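PDB 6IWR: N-acetylgalactosaminyltransferase 7 from Homo sapiens, which is a glycosyltransferase-family protein that pairs a GT-A-type domain with a ricin-type beta-trefoil lectin domain. Local coordinates for residues P306-P309 with Q310-R313; D414-K417 with D418-Y421; S449-W452 with F453-I457. All blocks are in the same frame, centred on the assembly; numbering follows the deposited sequence.

Interaction 1: residues P306-P309 with Q310-R313; sequences PLTP and QEKR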
ATOM      1  N   PRO A 306      20.643  -3.037 -18.427  1.00 35.87           N
ATOM      2  CA  PRO A 306      20.957  -2.310 -19.663  1.00 36.81           C
ATOM      3  C   PRO A 306      21.636  -3.213 -20.682  1.00 35.14           C
ATOM      4  O   PRO A 306      22.311  -4.188 -20.334  1.00 34.65           O
ATOM      5  CB  PRO A 306      21.896  -1.200 -19.185  1.00 38.54           C
ATOM      6  CG  PRO A 306      22.504  -1.756 -17.929  1.00 38.34           C
ATOM      7  CD  PRO A 306      21.417  -2.552 -17.276  1.00 33.79           C
ATOM      8  N   LEU A 307      21.452  -2.878 -21.959  1.00 38.41           N
ATOM      9  CA  LEU A 307      22.152  -3.589 -23.026  1.00 36.13           C
ATOM     10  C   LEU A 307      23.663  -3.423 -22.862  1.00 32.42           C
ATOM     11  O   LEU A 307      24.154  -2.340 -22.544  1.00 29.83           O
ATOM     12  CB  LEU A 307      21.695  -3.082 -24.396  1.00 33.69           C
ATOM     13  CG  LEU A 307      22.328  -3.762 -25.612  1.00 29.66           C
ATOM     14  CD1 LEU A 307      21.903  -5.198 -25.721  1.00 28.73           C
ATOM     15  CD2 LEU A 307      21.938  -3.011 -26.857  1.00 33.92           C
ATOM     16  N   THR A 308      24.389  -4.488 -23.083  1.00 29.67           N
ATOM     17  CA  THR A 308      25.790  -4.505 -22.706  1.00 28.34           C
ATOM     18  C   THR A 308      26.683  -4.030 -23.841  1.00 32.94           C
ATOM     19  O   THR A 308      26.297  -4.056 -25.015  1.00 37.10           O
ATOM     20  CB  THR A 308      26.204  -5.909 -22.339  1.00 29.84           C
ATOM     21  OG1 THR A 308      26.035  -6.712 -23.512  1.00 33.57           O
ATOM     22  CG2 THR A 308      25.375  -6.450 -21.202  1.00 25.15           C
ATOM     23  N   PRO A 309      27.905  -3.608 -23.525  1.00 32.60           N
ATOM     24  CA  PRO A 309      28.878  -3.347 -24.602  1.00 32.07           C
ATOM     25  C   PRO A 309      29.265  -4.591 -25.391  1.00 33.37           C
ATOM     26  O   PRO A 309      29.492  -4.497 -26.604  1.00 34.18           O
ATOM     27  CB  PRO A 309      30.076  -2.736 -23.854  1.00 29.84           C
ATOM     28  CG  PRO A 309      29.775  -2.863 -22.390  1.00 27.25           C
ATOM     29  CD  PRO A 309      28.303  -2.985 -22.254  1.00 29.08           C
ATOM     30  N   GLN A 310      29.346  -5.759 -24.749  1.00 32.79           N
ATOM     31  CA  GLN A 310      29.624  -6.994 -25.487  1.00 32.34           C
ATOM     32  C   GLN A 310      28.629  -7.198 -26.622  1.00 33.52           C
ATOM     33  O   GLN A 310      29.009  -7.551 -27.745  1.00 39.70           O
ATOM     34  CB  GLN A 310      29.586  -8.213 -24.552  1.00 34.17           C
ATOM     35  CG  GLN A 310      30.552  -8.199 -23.373  1.00 34.66           C
ATOM     36  CD  GLN A 310      30.049  -7.380 -22.205  1.00 39.35           C
ATOM     37  OE1 GLN A 310      29.022  -6.705 -22.291  1.00 38.66           O
ATOM     38  NE2 GLN A 310      30.779  -7.430 -21.100  1.00 46.63           N
ATOM     39  N   GLU A 311      27.341  -7.005 -26.346  1.00 32.70           N
ATOM     40  CA  GLU A 311      26.353  -7.227 -27.394  1.00 34.48           C
ATOM     41  C   GLU A 311      26.480  -6.189 -28.502  1.00 35.19           C
ATOM     42  O   GLU A 311      26.235  -6.497 -29.675  1.00 31.52           O
ATOM     43  CB  GLU A 311      24.945  -7.222 -26.797  1.00 32.07           C
ATOM     44  CG  GLU A 311      24.692  -8.372 -25.830  1.00 34.82           C
ATOM     45  CD  GLU A 311      24.753  -9.726 -26.501  1.00 33.61           C
ATOM     46  OE1 GLU A 311      24.250  -9.848 -27.643  1.00 39.68           O
ATOM     47  OE2 GLU A 311      25.292 -10.671 -25.882  1.00 35.02           O
ATOM     48  N   LYS A 312      26.866  -4.954 -28.152  1.00 33.45           N
ATOM     49  CA  LYS A 312      27.021  -3.926 -29.171  1.00 32.14           C
ATOM     50  C   LYS A 312      28.222  -4.197 -30.078  1.00 38.34           C
ATOM     51  O   LYS A 312      28.186  -3.852 -31.266  1.00 35.21           O
ATOM     52  CB  LYS A 312      27.129  -2.560 -28.517  1.00 25.59           C
ATOM     53  CG  LYS A 312      25.886  -2.180 -27.736  1.00 28.02           C
ATOM     54  CD  LYS A 312      26.083  -0.906 -26.977  1.00 24.40           C
ATOM     55  CE  LYS A 312      24.926  -0.684 -26.041  1.00 31.32           C
ATOM     56  NZ  LYS A 312      25.091   0.519 -25.201  1.00 35.27           N
ATOM     57  N   ARG A 313      29.285  -4.827 -29.568  1.00 35.16           N
ATOM     58  CA  ARG A 313      30.378  -5.148 -30.482  1.00 41.49           C
ATOM     59  C   ARG A 313      29.954  -6.184 -31.519  1.00 43.80           C
ATOM     60  O   ARG A 313      30.570  -6.277 -32.586  1.00 48.35           O
ATOM     61  CB  ARG A 313      31.616  -5.645 -29.740  1.00 46.52           C
ATOM     62  CG  ARG A 313      32.700  -6.119 -30.730  1.00 66.50           C
ATOM     63  CD  ARG A 313      32.824  -5.102 -31.904  1.00 73.11           C
ATOM     64  NE  ARG A 313      33.644  -5.558 -33.026  1.00 75.04           N
ATOM     65  CZ  ARG A 313      33.554  -5.092 -34.275  1.00 83.64           C
ATOM     66  NH1 ARG A 313      32.657  -4.155 -34.592  1.00 81.20           N
ATOM     67  NH2 ARG A 313      34.352  -5.578 -35.222  1.00 88.61           N
TER
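Thr308 and Glu311 meet in an N-cap: the hydroxyl OG1 of Thr308, the residue just ahead of helix 309-313, accepts from Glu311 N at 3.1 Å, with an N-H...O angle of 160°. The torsion is consistent with the cap, since chi1 of 62° sets OG1 between the backbone N and the carbonyl carbon, turned to the amide of Glu311 in the first turn.

Among backbone bonds, Arg313 N donates to Pro309 O at 3.0 Å, a regular helical step. Lys312 N reaches Thr308 O only weakly, at 3.3 Å.

The apolar contacts centre on Leu307, which touches two successive helix residues with separate branches. Its CD1 lies 3.8 Å from Glu311 CB, the two side chains crossing at about a right angle, while CD2 is 3.9 Å from Lys312 CE, well along an extended lysine chain.

The charged ends reach beyond the turn. Glu311 OE2 forms a salt bridge with Arg323 and a hydrogen bond with Tyr459 OH, which also bonds Thr308 OG1; one phenol thus engages both partners of the cap. Lys312 NZ pairs with Asp287. These links tie the start of the short helix to Asp287, Arg323 and Tyr459, the last just after helix 450-457. Within the turn, the aliphatic part of Lys312 passes the backbone, its CG 3.3 Å from Thr308 O.

Interaction 2: residues D414-K417 with D418-Y421; sequences DEYK and DYFY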
ATOM      1  N   ASP A 414      20.024 -26.701 -13.431  1.00 28.82           N
ATOM      2  CA  ASP A 414      21.101 -27.558 -12.955  1.00 29.27           C
ATOM      3  C   ASP A 414      21.616 -27.139 -11.584  1.00 33.83           C
ATOM      4  O   ASP A 414      20.839 -26.991 -10.633  1.00 29.87           O
ATOM      5  CB  ASP A 414      22.274 -27.569 -13.926  1.00 27.84           C
ATOM      6  CG  ASP A 414      21.853 -27.869 -15.341  1.00 35.28           C
ATOM      7  OD1 ASP A 414      20.819 -28.543 -15.515  1.00 35.56           O
ATOM      8  OD2 ASP A 414      22.547 -27.406 -16.278  1.00 36.44           O
ATOM      9  N   GLU A 415      22.936 -26.948 -11.482  1.00 30.31           N
ATOM     10  CA  GLU A 415      23.578 -26.694 -10.202  1.00 32.06           C
ATOM     11  C   GLU A 415      23.057 -25.379  -9.659  1.00 37.33           C
ATOM     12  O   GLU A 415      23.120 -25.119  -8.451  1.00 38.16           O
ATOM     13  CB  GLU A 415      25.109 -26.674 -10.324  1.00 37.56           C
ATOM     14  CG  GLU A 415      25.688 -25.956 -11.541  1.00 44.64           C
ATOM     15  CD  GLU A 415      26.318 -26.923 -12.537  1.00 52.73           C
ATOM     16  OE1 GLU A 415      27.354 -26.569 -13.162  1.00 63.47           O
ATOM     17  OE2 GLU A 415      25.778 -28.043 -12.675  1.00 47.41           O
ATOM     18  N   TYR A 416      22.527 -24.541 -10.540  1.00 29.17           N
ATOM     19  CA  TYR A 416      22.030 -23.265 -10.061  1.00 30.16           C
ATOM     20  C   TYR A 416      20.765 -23.392  -9.233  1.00 31.20           C
ATOM     21  O   TYR A 416      20.387 -22.400  -8.601  1.00 28.37           O
ATOM     22  CB  TYR A 416      21.806 -22.312 -11.228  1.00 27.92           C
ATOM     23  CG  TYR A 416      23.091 -21.702 -11.717  1.00 27.48           C
ATOM     24  CD1 TYR A 416      24.034 -22.468 -12.413  1.00 27.25           C
ATOM     25  CD2 TYR A 416      23.379 -20.361 -11.469  1.00 26.01           C
ATOM     26  CE1 TYR A 416      25.230 -21.906 -12.851  1.00 27.99           C
ATOM     27  CE2 TYR A 416      24.559 -19.795 -11.893  1.00 22.04           C
ATOM     28  CZ  TYR A 416      25.483 -20.571 -12.587  1.00 27.77           C
ATOM     29  OH  TYR A 416      26.669 -20.003 -13.018  1.00 25.18           O
ATOM     30  N   LYS A 417      20.117 -24.570  -9.187  1.00 29.26           N
ATOM     31  CA  LYS A 417      18.958 -24.687  -8.303  1.00 33.77           C
ATOM     32  C   LYS A 417      19.311 -24.283  -6.873  1.00 32.67           C
ATOM     33  O   LYS A 417      18.485 -23.669  -6.192  1.00 35.39           O
ATOM     34  CB  LYS A 417      18.331 -26.094  -8.331  1.00 35.40           C
ATOM     35  CG  LYS A 417      19.213 -27.304  -8.083  1.00 38.13           C
ATOM     36  CD  LYS A 417      18.401 -28.600  -8.272  1.00 39.82           C
ATOM     37  CE  LYS A 417      18.719 -29.337  -9.599  1.00 48.73           C
ATOM     38  NZ  LYS A 417      18.523 -30.824  -9.429  1.00 46.17           N
ATOM     39  N   ASP A 418      20.544 -24.559  -6.426  1.00 34.37           N
ATOM     40  CA  ASP A 418      20.986 -24.165  -5.085  1.00 33.18           C
ATOM     41  C   ASP A 418      20.764 -22.681  -4.819  1.00 35.22           C
ATOM     42  O   ASP A 418      20.373 -22.294  -3.709  1.00 35.61           O
ATOM     43  CB  ASP A 418      22.472 -24.490  -4.890  1.00 33.71           C
ATOM     44  CG  ASP A 418      22.775 -25.955  -5.042  1.00 39.33           C
ATOM     45  OD1 ASP A 418      21.821 -26.763  -5.054  1.00 38.58           O
ATOM     46  OD2 ASP A 418      23.973 -26.286  -5.168  1.00 43.26           O
ATOM     47  N   TYR A 419      21.046 -21.826  -5.805  1.00 32.12           N
ATOM     48  CA  TYR A 419      20.824 -20.399  -5.587  1.00 30.13           C
ATOM     49  C   TYR A 419      19.338 -20.092  -5.430  1.00 29.20           C
ATOM     50  O   TYR A 419      18.955 -19.266  -4.594  1.00 32.57           O
ATOM     51  CB  TYR A 419      21.449 -19.588  -6.727  1.00 27.97           C
ATOM     52  CG  TYR A 419      22.920 -19.878  -6.867  1.00 28.24           C
ATOM     53  CD1 TYR A 419      23.785 -19.585  -5.828  1.00 26.84           C
ATOM     54  CD2 TYR A 419      23.434 -20.490  -8.002  1.00 28.01           C
ATOM     55  CE1 TYR A 419      25.110 -19.866  -5.903  1.00 27.11           C
ATOM     56  CE2 TYR A 419      24.776 -20.774  -8.097  1.00 29.48           C
ATOM     57  CZ  TYR A 419      25.612 -20.454  -7.041  1.00 32.05           C
ATOM     58  OH  TYR A 419      26.961 -20.723  -7.100  1.00 34.48           O
ATOM     59  N   PHE A 420      18.479 -20.753  -6.203  1.00 27.26           N
ATOM     60  CA  PHE A 420      17.052 -20.493  -6.067  1.00 28.35           C
ATOM     61  C   PHE A 420      16.546 -20.915  -4.686  1.00 32.90           C
ATOM     62  O   PHE A 420      15.741 -20.206  -4.062  1.00 28.65           O
ATOM     63  CB  PHE A 420      16.278 -21.205  -7.171  1.00 28.00           C
ATOM     64  CG  PHE A 420      14.804 -21.077  -7.024  1.00 28.53           C
ATOM     65  CD1 PHE A 420      14.146 -19.913  -7.403  1.00 28.38           C
ATOM     66  CD2 PHE A 420      14.071 -22.099  -6.461  1.00 28.82           C
ATOM     67  CE1 PHE A 420      12.774 -19.795  -7.231  1.00 28.93           C
ATOM     68  CE2 PHE A 420      12.712 -21.980  -6.279  1.00 25.94           C
ATOM     69  CZ  PHE A 420      12.065 -20.836  -6.662  1.00 26.33           C
ATOM     70  N   TYR A 421      17.031 -22.060  -4.183  1.00 34.41           N
ATOM     71  CA  TYR A 421      16.612 -22.574  -2.883  1.00 33.74           C
ATOM     72  C   TYR A 421      17.176 -21.770  -1.707  1.00 32.42           C
ATOM     73  O   TYR A 421      16.513 -21.679  -0.665  1.00 36.78           O
ATOM     74  CB  TYR A 421      16.993 -24.046  -2.789  1.00 29.17           C
ATOM     75  CG  TYR A 421      16.144 -24.935  -3.667  1.00 28.47           C
ATOM     76  CD1 TYR A 421      14.775 -24.705  -3.794  1.00 31.16           C
ATOM     77  CD2 TYR A 421      16.700 -26.002  -4.361  1.00 26.82           C
ATOM     78  CE1 TYR A 421      13.982 -25.502  -4.586  1.00 29.73           C
ATOM     79  CE2 TYR A 421      15.913 -26.813  -5.169  1.00 31.50           C
ATOM     80  CZ  TYR A 421      14.551 -26.557  -5.269  1.00 32.91           C
ATOM     81  OH  TYR A 421      13.759 -27.355  -6.062  1.00 40.07           O
TER
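Lys417 and Tyr421 make the regular helical bond of this first turn of helix 417-423, Tyr421 N to Lys417 O at 3.0 Å with an N-H...O angle of 160°, whereas Tyr416 O, one residue earlier, receives only weak bonds from Tyr419 N (2.9 Å) and Phe420 N (3.5 Å).

The main side-chain contact is an offset edge-to-face pair three residues apart. Tyr419 turns its edge to the face of Tyr416, with centroids 5.3 Å apart and planes at 60°. The touching edge is the CD2-CE2 side of Tyr419: its CD2 lies 3.5 Å from Tyr416 CD2, and its CE2 stands over the face of the Tyr416 ring. Both tyrosines carry CG anti to the carbonyl carbon, and the three-residue spacing along the turn brings the two rings together.

On another flank the Tyr421 ring leans back along Lys417, its CE2 4.0 Å from Lys417 CB. The polar ends of this pair converge on one carboxylate: Lys417 NZ forms a salt bridge with Glu410, and Tyr421 OH a hydrogen bond with the same residue.

Glu410 belongs to helix 400-412, where Phe420 also packs on Tyr405 and Val409. Tyr416 leaves on a different side, meeting Phe450 edge-to-face and touching Met454, so the turn lies between helices 400-412 and 450-457.

Interaction 3: residues S449-W452 with F453-I457; sequences SFKW and FMEEI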
ATOM      1  N   SER A 449      23.957 -26.908 -21.147  1.00 25.71           N
ATOM      2  CA  SER A 449      23.889 -26.793 -19.699  1.00 27.56           C
ATOM      3  C   SER A 449      23.506 -25.379 -19.271  1.00 29.47           C
ATOM      4  O   SER A 449      23.776 -24.392 -19.964  1.00 27.69           O
ATOM      5  CB  SER A 449      25.235 -27.145 -19.081  1.00 25.45           C
ATOM      6  OG  SER A 449      26.196 -26.189 -19.508  1.00 27.13           O
ATOM      7  N   PHE A 450      22.884 -25.279 -18.102  1.00 26.87           N
ATOM      8  CA  PHE A 450      22.619 -23.946 -17.607  1.00 28.93           C
ATOM      9  C   PHE A 450      23.919 -23.210 -17.314  1.00 31.49           C
ATOM     10  O   PHE A 450      23.941 -21.974 -17.288  1.00 30.72           O
ATOM     11  CB  PHE A 450      21.715 -24.004 -16.380  1.00 27.12           C
ATOM     12  CG  PHE A 450      21.086 -22.673 -16.041  1.00 28.20           C
ATOM     13  CD1 PHE A 450      20.071 -22.152 -16.816  1.00 29.78           C
ATOM     14  CD2 PHE A 450      21.544 -21.933 -14.972  1.00 28.72           C
ATOM     15  CE1 PHE A 450      19.510 -20.928 -16.526  1.00 28.94           C
ATOM     16  CE2 PHE A 450      20.993 -20.708 -14.674  1.00 31.56           C
ATOM     17  CZ  PHE A 450      19.966 -20.212 -15.441  1.00 33.60           C
ATOM     18  N   LYS A 451      25.006 -23.943 -17.108  1.00 29.76           N
ATOM     19  CA  LYS A 451      26.292 -23.313 -16.845  1.00 29.95           C
ATOM     20  C   LYS A 451      26.822 -22.608 -18.103  1.00 33.83           C
ATOM     21  O   LYS A 451      27.292 -21.460 -18.044  1.00 30.93           O
ATOM     22  CB  LYS A 451      27.249 -24.388 -16.315  1.00 35.14           C
ATOM     23  CG  LYS A 451      28.515 -23.912 -15.618  1.00 43.66           C
ATOM     24  CD  LYS A 451      28.228 -22.901 -14.517  1.00 47.90           C
ATOM     25  CE  LYS A 451      29.517 -22.216 -14.048  1.00 44.32           C
ATOM     26  NZ  LYS A 451      29.257 -21.102 -13.100  1.00 39.35           N
ATOM     27  N   TRP A 452      26.732 -23.271 -19.266  1.00 35.98           N
ATOM     28  CA  TRP A 452      27.019 -22.583 -20.528  1.00 32.75           C
ATOM     29  C   TRP A 452      26.160 -21.338 -20.662  1.00 26.65           C
ATOM     30  O   TRP A 452      26.661 -20.236 -20.908  1.00 31.13           O
ATOM     31  CB  TRP A 452      26.796 -23.522 -21.717  1.00 31.66           C
ATOM     32  CG  TRP A 452      26.769 -22.823 -23.048  1.00 30.71           C
ATOM     33  CD1 TRP A 452      27.830 -22.585 -23.895  1.00 30.83           C
ATOM     34  CD2 TRP A 452      25.618 -22.272 -23.689  1.00 29.97           C
ATOM     35  NE1 TRP A 452      27.400 -21.917 -25.015  1.00 29.51           N
ATOM     36  CE2 TRP A 452      26.048 -21.700 -24.906  1.00 31.28           C
ATOM     37  CE3 TRP A 452      24.269 -22.171 -23.334  1.00 30.48           C
ATOM     38  CZ2 TRP A 452      25.166 -21.050 -25.777  1.00 27.51           C
ATOM     39  CZ3 TRP A 452      23.397 -21.533 -24.202  1.00 29.27           C
ATOM     40  CH2 TRP A 452      23.847 -20.987 -25.412  1.00 28.04           C
ATOM     41  N   PHE A 453      24.858 -21.499 -20.487  1.00 26.55           N
ATOM     42  CA  PHE A 453      23.942 -20.377 -20.649  1.00 28.01           C
ATOM     43  C   PHE A 453      24.367 -19.183 -19.799  1.00 30.10           C
ATOM     44  O   PHE A 453      24.414 -18.050 -20.292  1.00 31.07           O
ATOM     45  CB  PHE A 453      22.532 -20.837 -20.300  1.00 26.79           C
ATOM     46  CG  PHE A 453      21.509 -19.755 -20.319  1.00 25.62           C
ATOM     47  CD1 PHE A 453      21.115 -19.172 -21.520  1.00 23.24           C
ATOM     48  CD2 PHE A 453      20.902 -19.344 -19.131  1.00 27.27           C
ATOM     49  CE1 PHE A 453      20.129 -18.196 -21.532  1.00 24.83           C
ATOM     50  CE2 PHE A 453      19.926 -18.355 -19.130  1.00 27.92           C
ATOM     51  CZ  PHE A 453      19.534 -17.780 -20.333  1.00 27.89           C
ATOM     52  N   MET A 454      24.706 -19.418 -18.526  1.00 27.96           N
ATOM     53  CA  MET A 454      25.037 -18.314 -17.634  1.00 27.98           C
ATOM     54  C   MET A 454      26.354 -17.650 -18.011  1.00 30.66           C
ATOM     55  O   MET A 454      26.578 -16.473 -17.699  1.00 27.70           O
ATOM     56  CB  MET A 454      25.097 -18.798 -16.190  1.00 25.80           C
ATOM     57  CG  MET A 454      23.764 -18.827 -15.435  1.00 27.32           C
ATOM     58  SD  MET A 454      22.971 -17.205 -15.366  1.00 32.90           S
ATOM     59  CE  MET A 454      21.701 -17.627 -16.541  1.00 32.96           C
ATOM     60  N   GLU A 455      27.236 -18.378 -18.674  1.00 27.95           N
ATOM     61  CA  GLU A 455      28.573 -17.866 -18.911  1.00 31.53           C
ATOM     62  C   GLU A 455      28.752 -17.288 -20.310  1.00 33.15           C
ATOM     63  O   GLU A 455      29.614 -16.421 -20.501  1.00 33.18           O
ATOM     64  CB  GLU A 455      29.591 -18.980 -18.629  1.00 30.23           C
ATOM     65  CG  GLU A 455      29.666 -19.282 -17.118  1.00 36.59           C
ATOM     66  CD  GLU A 455      30.676 -20.365 -16.755  1.00 35.54           C
ATOM     67  OE1 GLU A 455      31.221 -21.014 -17.664  1.00 40.76           O
ATOM     68  OE2 GLU A 455      30.929 -20.569 -15.554  1.00 37.75           O
ATOM     69  N   GLU A 456      27.928 -17.713 -21.267  1.00 31.72           N
ATOM     70  CA  GLU A 456      28.012 -17.288 -22.657  1.00 30.69           C
ATOM     71  C   GLU A 456      26.931 -16.279 -23.034  1.00 30.93           C
ATOM     72  O   GLU A 456      27.233 -15.250 -23.650  1.00 28.75           O
ATOM     73  CB  GLU A 456      27.929 -18.518 -23.572  1.00 29.45           C
ATOM     74  CG  GLU A 456      27.966 -18.207 -25.057  1.00 28.81           C
ATOM     75  CD  GLU A 456      29.192 -17.417 -25.447  1.00 35.56           C
ATOM     76  OE1 GLU A 456      29.077 -16.542 -26.339  1.00 48.33           O
ATOM     77  OE2 GLU A 456      30.256 -17.671 -24.848  1.00 29.39           O
ATOM     78  N   ILE A 457      25.668 -16.537 -22.704  1.00 23.28           N
ATOM     79  CA  ILE A 457      24.634 -15.628 -23.160  1.00 30.70           C
ATOM     80  C   ILE A 457      24.037 -14.749 -22.040  1.00 30.57           C
ATOM     81  O   ILE A 457      23.571 -13.640 -22.340  1.00 33.69           O
ATOM     82  CB  ILE A 457      23.534 -16.368 -23.963  1.00 30.73           C
ATOM     83  CG1 ILE A 457      22.388 -16.786 -23.085  1.00 29.93           C
ATOM     84  CG2 ILE A 457      24.090 -17.555 -24.796  1.00 25.77           C
ATOM     85  CD1 ILE A 457      21.211 -15.861 -23.265  1.00 30.54           C
TER
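Phe450 and Phe453 both carry CG anti to the backbone N (chi1 -164° and 175°), and Met454 folds back at chi2 and chi3, so that Phe453 and Met454, one turn on, both reach the Phe450 ring. The phenylalanine rings approach obliquely, planes 44° apart, Phe450 CE1 lying 3.4 Å from Phe453 CD2. Met454 meets the same ring on the same side but toward its CE2-CZ edge, its methyl CE 3.3 Å from Phe450 CZ; the sulfur lies obliquely to that ring, a Met-aromatic contact.

Trp452 lies along another flank. Glu456 CB sits over one face of the indole, 4.0 Å from the centroid of its five-membered ring, a CH-pi contact made by the aliphatic root of an acidic side chain. Farther along the indole, Ile457 CG2 reaches Trp452 CH2 at 3.5 Å. Lys451 and Glu455 form a salt bridge whose detail is doubtful, because Glu455 OE2 is not securely placed; Lys451 NZ also has Tyr416 OH as a partner.

The helix start is defined by a cap: Ser449 OG accepts from Trp452 N at 3.0 Å, and Ser449 O takes Phe453 N at 3.1 Å. Later, Trp452 O receives two donors, Glu456 N and Glu455 N, the latter from above the carbonyl plane, and the helix has a wider pi-type turn at 453-457.

Phe450 stacks on Trp413, and Phe453 meets Trp364 of helix 355-365. With buried Phe450, Phe453, Met454 and Ile457 set against exposed Glu455 and Glu456, this is a short amphipathic helix with a serine N-cap, its Phe450-Phe453-Met454 side packed against helix 355-365 and strand 292-296.

Overall arrangement
Interactions 2 and 3 touch directly, their centres 14 Å apart. Asp414 OD2 and Phe450 N, 2.8 Å apart, form a probable hydrogen bond at the start of helix 450-457, and a second joins Tyr416 OH to Lys451 NZ, also at 2.8 Å. Interaction 1 lies about 17 Å from interaction 3 between centres, with nearest atoms about 5 Å apart. Arg293 is one link between these two: it donates to Ile457 O and keeps a long, weak ion pair with Glu311. Interactions 1 and 2 are remote, about 27 Å between centres. The contacts thus run from helix 309-313 through helix 450-457 to helix 417-423.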